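Local coordinates for reducing end xylose-releasing exo-oligoxylanase (PDB 1WU4), which hydrolyses xylooligosaccharides of three or more units, releasing xylose from the reducing end with inversion of anomeric configuration, at residues A[164-169]-A[178-183]; A[205-210]-A[217-222]; A[258-263]-A[293-298]; A[345-350]-A[363-368]. The protein carries 1 engineered substitution. All coordinates share one frame; numbering follows the deposited sequence.

Following the chain from its N terminus, the four contacts come in series, and none nests in or crosses another. Contact 1 closes an eight-residue loop after helix 154-167, and contact 2 closes the short link between helices 201-210 and 216-233. These two touch: V166 and W178 of contact 1 pack on W219 of contact 2. Contact 3 spans 29 residues, mostly helical, and joins the loop before helix 265-278 to the end of helix 282-295. Contact 4 closes the connection between helices 340-348 and 358-372. Its centre lies about 16 Å from that of contact 3, without touching, and across the chain's centre from contacts 1 and 2.

Contact 1: residues A[164-169]-A[178-183]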
# COMPACT_ATOMS: atom_id res chain seq x y z
N THR A 164 4.29 19.38 -1.36
CA THR A 164 4.91 19.21 -2.67
C THR A 164 4.00 18.40 -3.59
O THR A 164 3.80 18.76 -4.75
CB THR A 164 6.27 18.49 -2.54
OG1 THR A 164 7.10 19.21 -1.62
CG2 THR A 164 6.97 18.41 -3.89
N CYS A 165 3.46 17.30 -3.07
CA CYS A 165 2.58 16.44 -3.85
C CYS A 165 1.40 17.17 -4.47
O CYS A 165 0.96 16.83 -5.56
CB CYS A 165 2.06 15.30 -2.98
SG CYS A 165 3.31 14.10 -2.47
N VAL A 166 0.90 18.19 -3.78
CA VAL A 166 -0.25 18.94 -4.27
C VAL A 166 0.10 20.22 -5.03
O VAL A 166 -0.54 20.54 -6.04
CB VAL A 166 -1.19 19.33 -3.09
CG1 VAL A 166 -2.35 20.18 -3.59
CG2 VAL A 166 -1.71 18.09 -2.40
N HIS A 167 1.12 20.93 -4.56
CA HIS A 167 1.50 22.21 -5.15
C HIS A 167 2.71 22.30 -6.07
O HIS A 167 2.96 23.36 -6.64
CB HIS A 167 1.67 23.22 -4.02
CG HIS A 167 0.41 23.48 -3.25
ND1 HIS A 167 -0.53 24.40 -3.66
CD2 HIS A 167 -0.08 22.90 -2.13
CE1 HIS A 167 -1.55 24.37 -2.82
NE2 HIS A 167 -1.31 23.47 -1.89
N ASN A 168 3.45 21.21 -6.24
CA ASN A 168 4.63 21.25 -7.10
C ASN A 168 4.28 21.78 -8.48
O ASN A 168 3.28 21.38 -9.08
CB ASN A 168 5.26 19.86 -7.22
CG ASN A 168 6.75 19.92 -7.50
OD1 ASN A 168 7.33 18.97 -8.03
ND2 ASN A 168 7.38 21.02 -7.12
N GLY A 169 5.11 22.68 -9.00
CA GLY A 169 4.86 23.24 -10.32
C GLY A 169 4.41 24.69 -10.26
O GLY A 169 4.56 25.43 -11.24
N TRP A 178 -0.85 14.70 -7.87
CA TRP A 178 -2.31 14.61 -7.97
C TRP A 178 -2.73 15.62 -9.02
O TRP A 178 -2.20 16.73 -9.06
CB TRP A 178 -2.99 14.97 -6.65
CG TRP A 178 -3.24 13.81 -5.74
CD1 TRP A 178 -4.42 13.16 -5.54
CD2 TRP A 178 -2.27 13.14 -4.93
NE1 TRP A 178 -4.25 12.13 -4.65
CE2 TRP A 178 -2.94 12.09 -4.26
CE3 TRP A 178 -0.90 13.32 -4.71
CZ2 TRP A 178 -2.28 11.22 -3.38
CZ3 TRP A 178 -0.24 12.46 -3.83
CH2 TRP A 178 -0.94 11.42 -3.18
N ASN A 179 -3.68 15.24 -9.87
CA ASN A 179 -4.18 16.18 -10.86
C ASN A 179 -5.09 17.10 -10.04
O ASN A 179 -6.00 16.63 -9.36
CB ASN A 179 -4.97 15.45 -11.94
CG ASN A 179 -5.60 16.40 -12.93
OD1 ASN A 179 -6.60 17.06 -12.62
ND2 ASN A 179 -5.03 16.49 -14.13
N ARG A 180 -4.83 18.40 -10.10
CA ARG A 180 -5.60 19.37 -9.33
C ARG A 180 -7.06 19.50 -9.72
O ARG A 180 -7.90 19.88 -8.89
CB ARG A 180 -4.92 20.74 -9.40
CG ARG A 180 -3.51 20.76 -8.82
CD ARG A 180 -3.53 20.53 -7.32
NE ARG A 180 -4.09 21.67 -6.60
CZ ARG A 180 -3.50 22.86 -6.52
NH1 ARG A 180 -4.09 23.85 -5.84
NH2 ARG A 180 -2.33 23.07 -7.10
N ASP A 181 -7.38 19.19 -10.97
CA ASP A 181 -8.76 19.30 -11.44
C ASP A 181 -9.64 18.12 -11.07
O ASP A 181 -10.77 18.31 -10.61
CB ASP A 181 -8.78 19.50 -12.96
CG ASP A 181 -8.07 20.77 -13.39
OD1 ASP A 181 -8.38 21.84 -12.82
OD2 ASP A 181 -7.21 20.71 -14.29
N ASN A 182 -9.14 16.90 -11.26
CA ASN A 182 -9.95 15.72 -10.93
C ASN A 182 -9.63 15.11 -9.56
O ASN A 182 -10.29 14.16 -9.14
CB ASN A 182 -9.84 14.65 -12.02
CG ASN A 182 -8.42 14.17 -12.25
OD1 ASN A 182 -7.64 14.04 -11.31
ND2 ASN A 182 -8.10 13.86 -13.51
N LYS A 183 -8.63 15.66 -8.88
CA LYS A 183 -8.23 15.20 -7.55
C LYS A 183 -7.77 13.74 -7.50
O LYS A 183 -7.84 13.11 -6.44
CB LYS A 183 -9.37 15.38 -6.54
CG LYS A 183 -9.79 16.83 -6.28
CD LYS A 183 -10.57 17.42 -7.44
CE LYS A 183 -11.09 18.80 -7.10
NZ LYS A 183 -10.01 19.74 -6.72
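One methyl of V166, CG1, lies against two flat groups: it sits 3.8 Å above a face of the R180 guanidinium, displaced toward the rim, and in a like position over the H167 imidazole. In this (alpha/alpha)6 barrel the contact folds the loop 178-183 back onto the C-terminal end of helix 154-167. The imidazole and guanidinium meet obliquely, their planes 62° apart, with CE1 of H167 4.0 Å from NH1 of R180. The W178 indole turns its edge to SG of C165, 5.5 Å from the six-membered ring centroid in a Cys sulfur-aromatic contact, and, in its plane, to the backbone C of K183. Beside the sulfur, CB of C165 meets CZ3 of W178 at 3.8 Å.

R180 reaches the helix end because its chain bends at chi2 and chi3 (-67° and -70°), which brings CD to 3.3 Å from the carbonyl O of V166. E170 forms a salt bridge with NH2 of R180 and also accepts from ND1 of H167, while NE2 of H167 bonds D215; R180 and H167 thus share one carboxylate, which would probably offset any charge on the histidine. The W178 ring also meets Y204 edge-to-face.

Within the loop, N179 forms an Asx motif, its OD1 accepting from the backbone N of N182 at 2.9 Å, and NZ of K183 bonds the carbonyl O of R180 at 3.0 Å.

Contact 2: residues A[205-210]-A[217-222]; sequences ELFSLW and VFWKEA
Aromatic contact between F207 and W219 dominates this pairing of two successive antiparallel helices. The F207 ring directs its edge at a face of the indole in a T-shaped pair, with the centroid of the F207 ring 5.0 Å from that of the W219 six-membered ring and the planes at 77°. CD2 of F207 leads, 3.8 Å from CE3 of W219. The same residue adds a CH-pi contact: CB of F207 stands over the five-membered ring of W219, 3.8 Å from its centroid and 17° off the normal, so F207 overlies both indole rings from one side. On the other indole face lies CD2 of F218. With an alanine here instead of W219, the edge and CB of F207 would probably lose the indole face they pack on.

Close backbone approach accounts for the rest. The axes of the two short segments come within 7.5 Å at 173°, and the CA atoms of S208 and W219 are 4.8 Å apart. The small side chain of S208 suits this spacing, its CB lying 3.7 Å from the backbone N of K220.

No hydrogen bond crosses the contact; OG of S208 turns back between its own N and carbonyl carbon to donate to the carbonyl O of E205 at 2.6 Å.

The pair forms a helical hairpin of the (alpha/alpha)6 barrel. Helix 154-167 packs against both F207 and W219 through L162, helix 127-144 touches F207 through L135 and F138, and a salt bridge from E205 to R227 joins the hairpin's two helices further along.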
# COMPACT_ATOMS: atom_id res chain seq x y z
N GLU A 205 -8.35 10.60 3.75
CA GLU A 205 -9.27 11.06 4.79
C GLU A 205 -8.44 11.57 5.96
O GLU A 205 -8.74 12.59 6.57
CB GLU A 205 -10.15 9.90 5.27
CG GLU A 205 -11.08 9.35 4.21
CD GLU A 205 -12.37 10.14 4.09
OE1 GLU A 205 -12.32 11.38 4.13
OE2 GLU A 205 -13.43 9.50 3.96
N LEU A 206 -7.38 10.84 6.29
CA LEU A 206 -6.52 11.24 7.39
C LEU A 206 -5.70 12.46 7.00
O LEU A 206 -5.46 13.34 7.84
CB LEU A 206 -5.62 10.06 7.80
CG LEU A 206 -6.43 8.87 8.34
CD1 LEU A 206 -5.51 7.69 8.58
CD2 LEU A 206 -7.14 9.27 9.63
N PHE A 207 -5.27 12.55 5.75
CA PHE A 207 -4.52 13.72 5.31
C PHE A 207 -5.42 14.96 5.44
O PHE A 207 -4.94 16.06 5.71
CB PHE A 207 -4.07 13.59 3.85
CG PHE A 207 -3.06 12.49 3.61
CD1 PHE A 207 -2.39 11.87 4.66
CD2 PHE A 207 -2.78 12.10 2.30
CE1 PHE A 207 -1.44 10.86 4.40
CE2 PHE A 207 -1.84 11.10 2.04
CZ PHE A 207 -1.17 10.48 3.09
N SER A 208 -6.73 14.77 5.26
CA SER A 208 -7.66 15.90 5.35
C SER A 208 -7.75 16.43 6.78
O SER A 208 -8.31 17.50 7.02
CB SER A 208 -9.05 15.51 4.84
OG SER A 208 -9.82 14.82 5.82
N LEU A 209 -7.20 15.68 7.73
CA LEU A 209 -7.21 16.09 9.13
C LEU A 209 -5.84 16.57 9.59
O LEU A 209 -5.75 17.43 10.47
CB LEU A 209 -7.63 14.91 10.02
CG LEU A 209 -8.98 14.24 9.76
CD1 LEU A 209 -9.14 13.05 10.70
CD2 LEU A 209 -10.10 15.25 9.97
N TRP A 210 -4.79 16.02 9.00
CA TRP A 210 -3.43 16.34 9.44
C TRP A 210 -2.49 17.10 8.50
O TRP A 210 -1.44 17.56 8.93
CB TRP A 210 -2.74 15.05 9.89
CG TRP A 210 -3.56 14.25 10.87
CD1 TRP A 210 -4.41 14.74 11.82
CD2 TRP A 210 -3.57 12.83 11.03
NE1 TRP A 210 -4.94 13.71 12.56
CE2 TRP A 210 -4.44 12.53 12.10
CE3 TRP A 210 -2.91 11.77 10.37
CZ2 TRP A 210 -4.68 11.22 12.52
CZ3 TRP A 210 -3.15 10.47 10.80
CH2 TRP A 210 -4.03 10.21 11.86
N VAL A 217 -9.25 20.60 2.53
CA VAL A 217 -10.45 20.43 1.72
C VAL A 217 -10.08 19.58 0.51
O VAL A 217 -10.81 18.66 0.13
CB VAL A 217 -11.02 21.79 1.27
CG1 VAL A 217 -12.14 21.57 0.26
CG2 VAL A 217 -11.56 22.55 2.48
N PHE A 218 -8.94 19.89 -0.10
CA PHE A 218 -8.46 19.13 -1.26
C PHE A 218 -8.38 17.64 -0.94
O PHE A 218 -8.85 16.80 -1.70
CB PHE A 218 -7.07 19.60 -1.69
CG PHE A 218 -6.42 18.69 -2.69
CD1 PHE A 218 -6.72 18.78 -4.05
CD2 PHE A 218 -5.53 17.70 -2.26
CE1 PHE A 218 -6.15 17.90 -4.96
CE2 PHE A 218 -4.96 16.82 -3.17
CZ PHE A 218 -5.27 16.91 -4.52
N TRP A 219 -7.76 17.30 0.19
CA TRP A 219 -7.62 15.89 0.55
C TRP A 219 -8.96 15.19 0.76
O TRP A 219 -9.10 14.00 0.46
CB TRP A 219 -6.71 15.75 1.78
CG TRP A 219 -5.26 15.94 1.41
CD1 TRP A 219 -4.42 16.93 1.85
CD2 TRP A 219 -4.51 15.15 0.48
NE1 TRP A 219 -3.19 16.80 1.25
CE2 TRP A 219 -3.22 15.72 0.40
CE3 TRP A 219 -4.80 14.02 -0.29
CZ2 TRP A 219 -2.21 15.19 -0.42
CZ3 TRP A 219 -3.80 13.49 -1.11
CH2 TRP A 219 -2.52 14.08 -1.17
N LYS A 220 -9.95 15.92 1.26
CA LYS A 220 -11.27 15.34 1.44
C LYS A 220 -11.84 15.04 0.05
O LYS A 220 -12.46 14.00 -0.18
CB LYS A 220 -12.18 16.32 2.17
CG LYS A 220 -13.60 15.82 2.34
CD LYS A 220 -14.45 16.83 3.09
CE LYS A 220 -15.90 16.37 3.17
NZ LYS A 220 -16.73 17.35 3.91
N GLU A 221 -11.62 15.96 -0.89
CA GLU A 221 -12.11 15.79 -2.25
C GLU A 221 -11.37 14.66 -2.95
O GLU A 221 -11.95 13.96 -3.79
CB GLU A 221 -11.95 17.10 -3.04
CG GLU A 221 -12.66 18.27 -2.39
CD GLU A 221 -12.45 19.57 -3.12
OE1 GLU A 221 -11.33 19.82 -3.60
OE2 GLU A 221 -13.41 20.37 -3.20
N ALA A 222 -10.09 14.48 -2.63
CA ALA A 222 -9.31 13.40 -3.23
C ALA A 222 -9.84 12.04 -2.75
O ALA A 222 -9.91 11.09 -3.53
CB ALA A 222 -7.83 13.55 -2.86

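Contact 3: residues A[258-263]-A[293-298]; sequences GHFFSD and AFFADK
F260 and F295 alone carry this contact, which bridges a loop and the end of helix 282-295 although the nearest CA atoms of the two segments, those of F260 and F294, are 12.1 Å apart. Segment 258-263 opens at G258, whose backbone N bonds D253, and runs through H259, whose ring meets that of F313.

At F260 the chain reaches across. CG stands anti to the backbone N (chi1 -173°), which extends the ring toward the helix, and CE2 makes the approach, 3.6 Å from CZ of F295. The same CE2 atom is 3.9 Å from CE2 of F295, near the plane of that ring. The two side chains come from opposite directions and meet obliquely, with planes at 41° and the ring centroids of F260 and F295 6.0 Å apart. L323 of helix 320-329 packs on both phenylalanines.

The contact thus fastens a loop at the start of helix 265-278 to the far end of the next helix of the (alpha/alpha)6 barrel. Over a face of F295, CD2 of F294 lies 3.7 Å above the ring centre, and NZ of K298 is 3.8 Å above the F294 ring plane. That ammonium is fixed by a bond to the carbonyl O of F294, 2.7 Å long and in the carbonyl plane, and by a weaker salt bridge to D297.

Beyond F260, the R305 side chain forms a cation-pi contact with F261, and the segment ends at D263, probably the proton acceptor by similarity, whose backbone N bonds E243.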
# COMPACT_ATOMS: atom_id res chain seq x y z
N GLY A 258 -2.34 -2.88 -18.86
CA GLY A 258 -3.78 -2.77 -18.85
C GLY A 258 -4.56 -3.99 -18.39
O GLY A 258 -5.76 -4.07 -18.63
N HIS A 259 -3.91 -4.92 -17.70
CA HIS A 259 -4.58 -6.13 -17.26
C HIS A 259 -4.50 -6.33 -15.75
O HIS A 259 -3.95 -5.50 -15.03
CB HIS A 259 -3.98 -7.33 -17.99
CG HIS A 259 -3.86 -7.12 -19.47
ND1 HIS A 259 -4.96 -6.93 -20.28
CD2 HIS A 259 -2.78 -7.00 -20.27
CE1 HIS A 259 -4.56 -6.70 -21.52
NE2 HIS A 259 -3.24 -6.74 -21.54
N PHE A 260 -5.09 -7.43 -15.27
CA PHE A 260 -5.07 -7.74 -13.85
C PHE A 260 -3.78 -8.47 -13.55
O PHE A 260 -3.62 -9.65 -13.90
CB PHE A 260 -6.26 -8.61 -13.45
CG PHE A 260 -6.38 -8.83 -11.97
CD1 PHE A 260 -6.80 -7.80 -11.14
CD2 PHE A 260 -6.06 -10.06 -11.40
CE1 PHE A 260 -6.90 -7.98 -9.76
CE2 PHE A 260 -6.15 -10.25 -10.02
CZ PHE A 260 -6.57 -9.21 -9.20
N PHE A 261 -2.84 -7.77 -12.93
CA PHE A 261 -1.55 -8.35 -12.60
C PHE A 261 -1.02 -7.77 -11.29
O PHE A 261 -1.76 -7.18 -10.51
CB PHE A 261 -0.56 -8.14 -13.75
CG PHE A 261 0.46 -9.24 -13.90
CD1 PHE A 261 1.81 -8.95 -13.98
CD2 PHE A 261 0.06 -10.58 -13.96
CE1 PHE A 261 2.76 -9.96 -14.13
CE2 PHE A 261 1.00 -11.60 -14.11
CZ PHE A 261 2.35 -11.29 -14.19
N SER A 262 0.28 -7.92 -11.07
CA SER A 262 0.94 -7.48 -9.84
C SER A 262 0.44 -6.23 -9.12
O SER A 262 0.11 -6.30 -7.94
CB SER A 262 2.44 -7.37 -10.10
OG SER A 262 2.92 -8.58 -10.67
N ASP A 263 0.41 -5.09 -9.80
CA ASP A 263 -0.06 -3.85 -9.16
C ASP A 263 -1.50 -3.99 -8.66
O ASP A 263 -1.82 -3.61 -7.53
CB ASP A 263 -0.02 -2.68 -10.14
CG ASP A 263 1.34 -2.03 -10.24
OD1 ASP A 263 2.36 -2.72 -10.09
OD2 ASP A 263 1.38 -0.80 -10.49
N ALA A 293 -15.43 -14.29 -6.01
CA ALA A 293 -16.21 -15.23 -6.81
C ALA A 293 -15.39 -15.65 -8.04
O ALA A 293 -15.39 -16.81 -8.43
CB ALA A 293 -17.53 -14.58 -7.26
N PHE A 294 -14.68 -14.69 -8.62
CA PHE A 294 -13.86 -14.98 -9.80
C PHE A 294 -12.78 -16.01 -9.51
O PHE A 294 -12.49 -16.87 -10.35
CB PHE A 294 -13.20 -13.70 -10.31
CG PHE A 294 -12.36 -13.91 -11.53
CD1 PHE A 294 -12.95 -14.11 -12.77
CD2 PHE A 294 -10.97 -13.95 -11.43
CE1 PHE A 294 -12.18 -14.36 -13.90
CE2 PHE A 294 -10.19 -14.19 -12.56
CZ PHE A 294 -10.79 -14.40 -13.79
N PHE A 295 -12.18 -15.94 -8.32
CA PHE A 295 -11.12 -16.86 -7.96
C PHE A 295 -11.57 -18.11 -7.21
O PHE A 295 -10.77 -19.01 -6.95
CB PHE A 295 -10.05 -16.12 -7.14
CG PHE A 295 -9.19 -15.22 -7.98
CD1 PHE A 295 -8.26 -15.75 -8.86
CD2 PHE A 295 -9.33 -13.83 -7.91
CE1 PHE A 295 -7.49 -14.93 -9.67
CE2 PHE A 295 -8.56 -13.00 -8.71
CZ PHE A 295 -7.63 -13.55 -9.60
N ALA A 296 -12.86 -18.19 -6.90
CA ALA A 296 -13.42 -19.32 -6.16
C ALA A 296 -13.14 -20.69 -6.78
O ALA A 296 -12.91 -21.67 -6.06
CB ALA A 296 -14.92 -19.13 -5.97
N ASP A 297 -13.17 -20.77 -8.10
CA ASP A 297 -12.94 -22.03 -8.79
C ASP A 297 -11.56 -22.11 -9.44
O ASP A 297 -11.35 -22.92 -10.35
CB ASP A 297 -14.03 -22.23 -9.86
CG ASP A 297 -13.87 -21.29 -11.04
OD1 ASP A 297 -13.52 -20.11 -10.83
OD2 ASP A 297 -14.10 -21.73 -12.19
N LYS A 298 -10.63 -21.29 -8.97
CA LYS A 298 -9.28 -21.28 -9.52
C LYS A 298 -8.23 -21.65 -8.48
O LYS A 298 -8.27 -21.19 -7.34
CB LYS A 298 -8.97 -19.90 -10.11
CG LYS A 298 -9.88 -19.53 -11.27
CD LYS A 298 -9.59 -18.14 -11.81
CE LYS A 298 -10.43 -17.85 -13.04
NZ LYS A 298 -11.89 -17.99 -12.77

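Contact 4: residues A[345-350]-A[363-368]; sequences DLFWNT and CLYLFA
The CA atoms of F347 and Y365, the closest across the contact, stand 8.6 Å apart, so long side chains bridge the gap between helix 340-348 and helix 358-372. F347 extends with CG anti to its N (chi1 177°) and drives its ring edge at the face of Y365. CE1 of F347 sits 3.4 Å above the Y365 ring plane, over its centre. It is an edge-to-face pair, with planes at 61° and the centroids of the F347 and Y365 rings 4.6 Å apart. The far end of the same phenyl ring touches helix 358-372 twice more: CZ of F347 is 3.4 Å from the carbonyl O of Y365, which lies near the ring plane, and 3.6 Å from CB of A368.

In the (alpha/alpha)6 barrel these are consecutive helices, and the aromatic pair helps close the connection 349-357 between them. A325 and A328 of helix 320-329 also pack on F347.

The hydroxyl of Y365 donates to the carbonyl O of T350 at 2.6 Å, in the carbonyl plane, the angle at the carbonyl oxygen being 155°. That hydroxyl also bonds the guanidinium of R31. A phenylalanine in place of Y365 would probably keep the ring contact but leave the T350 carbonyl and R31 without this mate. T350 is itself steadied by its OG1, which donates to the carbonyl O of L346 at 2.7 Å, from above the carbonyl plane.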
# COMPACT_ATOMS: atom_id res chain seq x y z
N ASP A 345 -9.18 -18.50 5.17
CA ASP A 345 -8.61 -19.82 5.45
C ASP A 345 -7.48 -20.14 4.48
O ASP A 345 -6.45 -20.70 4.87
CB ASP A 345 -9.68 -20.92 5.36
CG ASP A 345 -10.66 -20.89 6.51
OD1 ASP A 345 -10.31 -20.37 7.59
OD2 ASP A 345 -11.78 -21.42 6.34
N LEU A 346 -7.68 -19.80 3.21
CA LEU A 346 -6.65 -20.07 2.20
C LEU A 346 -5.37 -19.35 2.59
O LEU A 346 -4.28 -19.93 2.54
CB LEU A 346 -7.12 -19.59 0.82
CG LEU A 346 -6.13 -19.78 -0.33
CD1 LEU A 346 -5.80 -21.26 -0.49
CD2 LEU A 346 -6.72 -19.22 -1.62
N PHE A 347 -5.50 -18.09 2.98
CA PHE A 347 -4.35 -17.28 3.38
C PHE A 347 -3.66 -17.90 4.60
O PHE A 347 -2.43 -18.01 4.64
CB PHE A 347 -4.82 -15.85 3.67
CG PHE A 347 -3.73 -14.93 4.17
CD1 PHE A 347 -2.49 -14.88 3.54
CD2 PHE A 347 -3.97 -14.10 5.26
CE1 PHE A 347 -1.50 -13.99 3.99
CE2 PHE A 347 -2.99 -13.21 5.71
CZ PHE A 347 -1.76 -13.16 5.07
N TRP A 348 -4.45 -18.31 5.59
CA TRP A 348 -3.87 -18.92 6.78
C TRP A 348 -3.05 -20.16 6.41
O TRP A 348 -2.00 -20.42 6.99
CB TRP A 348 -4.97 -19.31 7.77
CG TRP A 348 -4.45 -19.81 9.09
CD1 TRP A 348 -4.09 -21.09 9.40
CD2 TRP A 348 -4.19 -19.02 10.26
NE1 TRP A 348 -3.63 -21.15 10.69
CE2 TRP A 348 -3.68 -19.90 11.24
CE3 TRP A 348 -4.35 -17.67 10.57
CZ2 TRP A 348 -3.32 -19.46 12.52
CZ3 TRP A 348 -3.99 -17.23 11.84
CH2 TRP A 348 -3.48 -18.12 12.80
N ASN A 349 -3.54 -20.91 5.43
CA ASN A 349 -2.86 -22.12 4.99
C ASN A 349 -1.80 -21.91 3.92
O ASN A 349 -1.32 -22.86 3.31
CB ASN A 349 -3.90 -23.13 4.50
CG ASN A 349 -4.83 -23.59 5.62
OD1 ASN A 349 -6.05 -23.55 5.48
ND2 ASN A 349 -4.25 -24.02 6.73
N THR A 350 -1.43 -20.65 3.70
CA THR A 350 -0.41 -20.31 2.71
C THR A 350 0.82 -19.74 3.42
O THR A 350 0.74 -18.68 4.03
CB THR A 350 -0.91 -19.25 1.71
OG1 THR A 350 -2.07 -19.75 1.02
CG2 THR A 350 0.17 -18.92 0.69
N CYS A 363 5.42 -8.55 1.53
CA CYS A 363 5.00 -7.25 2.03
C CYS A 363 3.47 -7.29 2.11
O CYS A 363 2.88 -6.91 3.12
CB CYS A 363 5.43 -6.11 1.10
SG CYS A 363 7.18 -5.67 1.21
N LEU A 364 2.85 -7.76 1.03
CA LEU A 364 1.39 -7.86 0.98
C LEU A 364 0.90 -8.82 2.05
O LEU A 364 -0.14 -8.61 2.67
CB LEU A 364 0.95 -8.34 -0.41
CG LEU A 364 0.77 -7.28 -1.51
CD1 LEU A 364 1.92 -6.29 -1.51
CD2 LEU A 364 0.64 -7.97 -2.86
N TYR A 365 1.68 -9.88 2.28
CA TYR A 365 1.37 -10.89 3.28
C TYR A 365 1.34 -10.28 4.68
O TYR A 365 0.37 -10.47 5.42
CB TYR A 365 2.44 -11.99 3.20
CG TYR A 365 2.10 -13.29 3.89
CD1 TYR A 365 1.93 -14.47 3.15
CD2 TYR A 365 2.02 -13.37 5.28
CE1 TYR A 365 1.71 -15.69 3.78
CE2 TYR A 365 1.79 -14.59 5.92
CZ TYR A 365 1.64 -15.74 5.16
OH TYR A 365 1.46 -16.95 5.79
N LEU A 366 2.38 -9.54 5.06
CA LEU A 366 2.40 -8.94 6.39
C LEU A 366 1.28 -7.93 6.57
O LEU A 366 0.67 -7.87 7.63
CB LEU A 366 3.76 -8.29 6.68
CG LEU A 366 3.89 -7.62 8.06
CD1 LEU A 366 3.53 -8.61 9.16
CD2 LEU A 366 5.30 -7.10 8.26
N PHE A 367 1.00 -7.12 5.55
CA PHE A 367 -0.08 -6.15 5.67
C PHE A 367 -1.40 -6.88 5.94
O PHE A 367 -2.19 -6.46 6.78
CB PHE A 367 -0.21 -5.30 4.40
CG PHE A 367 0.79 -4.18 4.31
CD1 PHE A 367 1.09 -3.39 5.43
CD2 PHE A 367 1.39 -3.88 3.10
CE1 PHE A 367 1.98 -2.32 5.33
CE2 PHE A 367 2.29 -2.81 2.99
CZ PHE A 367 2.58 -2.03 4.11
N ALA A 368 -1.64 -7.98 5.22
CA ALA A 368 -2.86 -8.75 5.41
C ALA A 368 -2.91 -9.39 6.79
O ALA A 368 -3.98 -9.48 7.41
CB ALA A 368 -2.97 -9.81 4.33